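Local coordinates for protein glycosyl transferase family 8 (PDB 5GVV) that transfers galactose from UDP-galactose to the terminal glucose of the already glycosylated serine-rich repeat protein PsrP, probably with manganese as cofactor, at residues V289-Y294 and S392-M397. Numbering follows the deposited sequence.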
ATOM      1  N   VAL A 289      12.164  19.301  24.706  1.00 23.41           N
ATOM      2  CA  VAL A 289      11.835  20.582  24.110  1.00 21.59           C
ATOM      3  C   VAL A 289      10.743  21.143  25.017  1.00 21.48           C
ATOM      4  O   VAL A 289       9.683  20.531  25.161  1.00 20.53           O
ATOM      5  CB  VAL A 289      11.332  20.398  22.666  1.00 19.30           C
ATOM      6  CG1 VAL A 289      11.023  21.733  22.021  1.00 16.70           C
ATOM      7  CG2 VAL A 289      12.373  19.648  21.843  1.00 20.94           C
ATOM      8  N   GLU A 290      11.023  22.279  25.657  1.00 18.57           N
ATOM      9  CA  GLU A 290      10.159  22.808  26.713  1.00 20.12           C
ATOM     10  C   GLU A 290       8.727  23.078  26.270  1.00 17.66           C
ATOM     11  O   GLU A 290       8.488  23.887  25.375  1.00 15.66           O
ATOM     12  CB  GLU A 290      10.762  24.081  27.323  1.00 20.22           C
ATOM     13  CG  GLU A 290       9.963  24.649  28.490  1.00 19.47           C
ATOM     14  CD  GLU A 290      10.069  23.800  29.739  1.00 23.19           C
ATOM     15  OE1 GLU A 290      11.155  23.232  29.978  1.00 26.17           O
ATOM     16  OE2 GLU A 290       9.067  23.698  30.482  1.00 24.55           O
ATOM     17  N   LYS A 291       7.788  22.375  26.902  1.00 17.73           N
ATOM     18  CA  LYS A 291       6.358  22.584  26.688  1.00 19.34           C
ATOM     19  C   LYS A 291       5.867  22.319  25.262  1.00 17.58           C
ATOM     20  O   LYS A 291       4.784  22.784  24.897  1.00 18.57           O
ATOM     21  CB  LYS A 291       5.959  24.002  27.116  1.00 19.11           C
ATOM     22  CG  LYS A 291       6.081  24.249  28.603  1.00 21.28           C
ATOM     23  CD  LYS A 291       5.123  23.367  29.377  1.00 21.95           C
ATOM     24  CE  LYS A 291       5.153  23.692  30.871  1.00 20.14           C
ATOM     25  NZ  LYS A 291       6.495  23.475  31.475  1.00 23.54           N
ATOM     26  N   ILE A 292       6.632  21.567  24.471  1.00 16.96           N
ATOM     27  CA  ILE A 292       6.266  21.337  23.066  1.00 17.50           C
ATOM     28  C   ILE A 292       4.914  20.628  22.883  1.00 15.53           C
ATOM     29  O   ILE A 292       4.145  20.968  21.974  1.00 15.77           O
ATOM     30  CB  ILE A 292       7.394  20.607  22.268  1.00 14.85           C
ATOM     31  CG1 ILE A 292       7.061  20.566  20.775  1.00 16.53           C
ATOM     32  CG2 ILE A 292       7.626  19.199  22.795  1.00 17.08           C
ATOM     33  CD1 ILE A 292       6.825  21.939  20.174  1.00 15.21           C
ATOM     34  N   ASP A 293       4.610  19.664  23.749  1.00 19.13           N
ATOM     35  CA  ASP A 293       3.331  18.962  23.665  1.00 18.77           C
ATOM     36  C   ASP A 293       2.181  19.930  23.920  1.00 17.63           C
ATOM     37  O   ASP A 293       1.183  19.945  23.193  1.00 17.76           O
ATOM     38  CB  ASP A 293       3.277  17.815  24.676  1.00 19.45           C
ATOM     39  CG  ASP A 293       4.328  16.757  24.413  1.00 22.35           C
ATOM     40  OD1 ASP A 293       5.527  17.042  24.623  1.00 21.69           O
ATOM     41  OD2 ASP A 293       3.951  15.640  24.002  1.00 21.39           O
ATOM     42  N   TYR A 294       2.332  20.745  24.958  1.00 18.22           N
ATOM     43  CA  TYR A 294       1.322  21.729  25.307  1.00 16.25           C
ATOM     44  C   TYR A 294       1.115  22.719  24.165  1.00 17.46           C
ATOM     45  O   TYR A 294      -0.021  23.002  23.785  1.00 17.97           O
ATOM     46  CB  TYR A 294       1.725  22.469  26.586  1.00 18.77           C
ATOM     47  CG  TYR A 294       0.839  23.651  26.890  1.00 18.66           C
ATOM     48  CD1 TYR A 294      -0.393  23.479  27.513  1.00 21.53           C
ATOM     49  CD2 TYR A 294       1.225  24.935  26.539  1.00 20.60           C
ATOM     50  CE1 TYR A 294      -1.208  24.562  27.787  1.00 21.32           C
ATOM     51  CE2 TYR A 294       0.418  26.017  26.799  1.00 18.18           C
ATOM     52  CZ  TYR A 294      -0.792  25.826  27.423  1.00 21.12           C
ATOM     53  OH  TYR A 294      -1.585  26.915  27.676  1.00 26.40           O
ATOM     54  N   SER A 392       6.492  28.167  33.444  1.00 16.07           N
ATOM     55  CA  SER A 392       5.415  27.632  34.266  1.00 21.00           C
ATOM     56  C   SER A 392       4.063  28.241  33.915  1.00 17.88           C
ATOM     57  O   SER A 392       3.035  27.837  34.456  1.00 21.28           O
ATOM     58  CB  SER A 392       5.727  27.794  35.749  1.00 23.49           C
ATOM     59  OG  SER A 392       6.702  26.845  36.138  1.00 26.83           O
ATOM     60  N   ILE A 393       4.071  29.217  33.009  1.00 18.69           N
ATOM     61  CA  ILE A 393       2.832  29.778  32.473  1.00 20.36           C
ATOM     62  C   ILE A 393       2.931  29.882  30.947  1.00 19.48           C
ATOM     63  O   ILE A 393       3.012  30.980  30.394  1.00 18.86           O
ATOM     64  CB  ILE A 393       2.531  31.151  33.095  1.00 20.07           C
ATOM     65  CG1 ILE A 393       2.632  31.067  34.614  1.00 21.20           C
ATOM     66  CG2 ILE A 393       1.129  31.646  32.729  1.00 19.89           C
ATOM     67  CD1 ILE A 393       3.092  32.308  35.219  1.00 21.88           C
ATOM     68  N   PRO A 394       2.922  28.724  30.263  1.00 16.96           N
ATOM     69  CA  PRO A 394       3.137  28.673  28.813  1.00 18.03           C
ATOM     70  C   PRO A 394       1.998  29.285  28.000  1.00 18.89           C
ATOM     71  O   PRO A 394       2.175  29.473  26.796  1.00 19.99           O
ATOM     72  CB  PRO A 394       3.239  27.172  28.526  1.00 18.35           C
ATOM     73  CG  PRO A 394       2.490  26.519  29.632  1.00 16.11           C
ATOM     74  CD  PRO A 394       2.753  27.377  30.838  1.00 20.38           C
ATOM     75  N   LYS A 395       0.863  29.576  28.636  1.00 18.22           N
ATOM     76  CA  LYS A 395      -0.218  30.311  27.978  1.00 18.48           C
ATOM     77  C   LYS A 395       0.320  31.613  27.396  1.00 19.83           C
ATOM     78  O   LYS A 395      -0.137  32.077  26.347  1.00 18.69           O
ATOM     79  CB  LYS A 395      -1.325  30.649  28.979  1.00 20.81           C
ATOM     80  CG  LYS A 395      -1.995  29.452  29.624  1.00 28.14           C
ATOM     81  CD  LYS A 395      -1.838  29.488  31.148  1.00 25.96           C
ATOM     82  CE  LYS A 395      -0.533  28.845  31.581  1.00 15.58           C
ATOM     83  NZ  LYS A 395      -0.471  27.433  31.173  1.00 20.14           N
ATOM     84  N   LYS A 396       1.299  32.196  28.086  1.00 18.69           N
ATOM     85  CA  LYS A 396       1.907  33.451  27.658  1.00 18.85           C
ATOM     86  C   LYS A 396       2.686  33.321  26.347  1.00 17.78           C
ATOM     87  O   LYS A 396       2.712  34.256  25.541  1.00 17.40           O
ATOM     88  CB  LYS A 396       2.796  34.022  28.771  1.00 19.10           C
ATOM     89  CG  LYS A 396       1.996  34.527  29.973  1.00 21.96           C
ATOM     90  CD  LYS A 396       2.880  35.192  31.008  1.00 25.47           C
ATOM     91  CE  LYS A 396       2.054  36.052  31.962  1.00 29.77           C
ATOM     92  NZ  LYS A 396       0.894  35.322  32.550  1.00 30.66           N
HETATM   93  N   MSE A 397       3.327  32.179  26.123  1.00 15.70           N
HETATM   94  CA  MSE A 397       4.022  31.999  24.850  1.00 20.75           C
HETATM   95  C   MSE A 397       3.042  31.673  23.734  1.00 18.31           C
HETATM   96  O   MSE A 397       3.272  32.033  22.574  1.00 18.62           O
HETATM   97  CB  MSE A 397       5.111  30.931  24.910  1.00 19.51           C
HETATM   98  CG  MSE A 397       5.917  30.890  23.597  1.00 19.50           C
HETATM   99 SE   MSE A 397       7.282  29.550  23.583  0.49 26.53          SE
HETATM  100  CE  MSE A 397       8.532  30.415  24.776  1.00 16.12           C
TER
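Y294 lays one face of its ring against P394 in a CH-pi contact: P394 CG stands 3.9 Å from the centroid of the Y294 ring, 27° off the normal, displaced toward the rim, and Y294 CE2 lies 3.5 Å from P394 CB. With CG anti to the backbone N (chi1 171°), Y294 reaches from the first turn of its helix across to the proline. The Y294 and K395 side chains cross at about a right angle, with Y294 OH 3.2 Å from K395 CG; bends at chi2, chi3 and chi4 bring K395 NZ to 3.7 Å from Y294 OH. K291 adds aliphatic packing, its CE 4.1 Å from P394 CG, and K291 NZ meets E290 OE2 in a 2.8 Å salt bridge nearly in line with the C-O bond. No hydrogen bond joins the two segments; the CH-pi contact and apolar packing carry it. K291, third residue of the type II turn V289 to I292, is also the N-cap of helix 292-298. Far from the UDP and manganese sites, the contact joins the N-terminal ends of helices 292-298 and 395-402 beside a six-stranded parallel sheet of Rossmann-like order (3-2-1-4-5-6), separate from the GT-A sheet; K291 and M397 both touch F372 of strand 369-372.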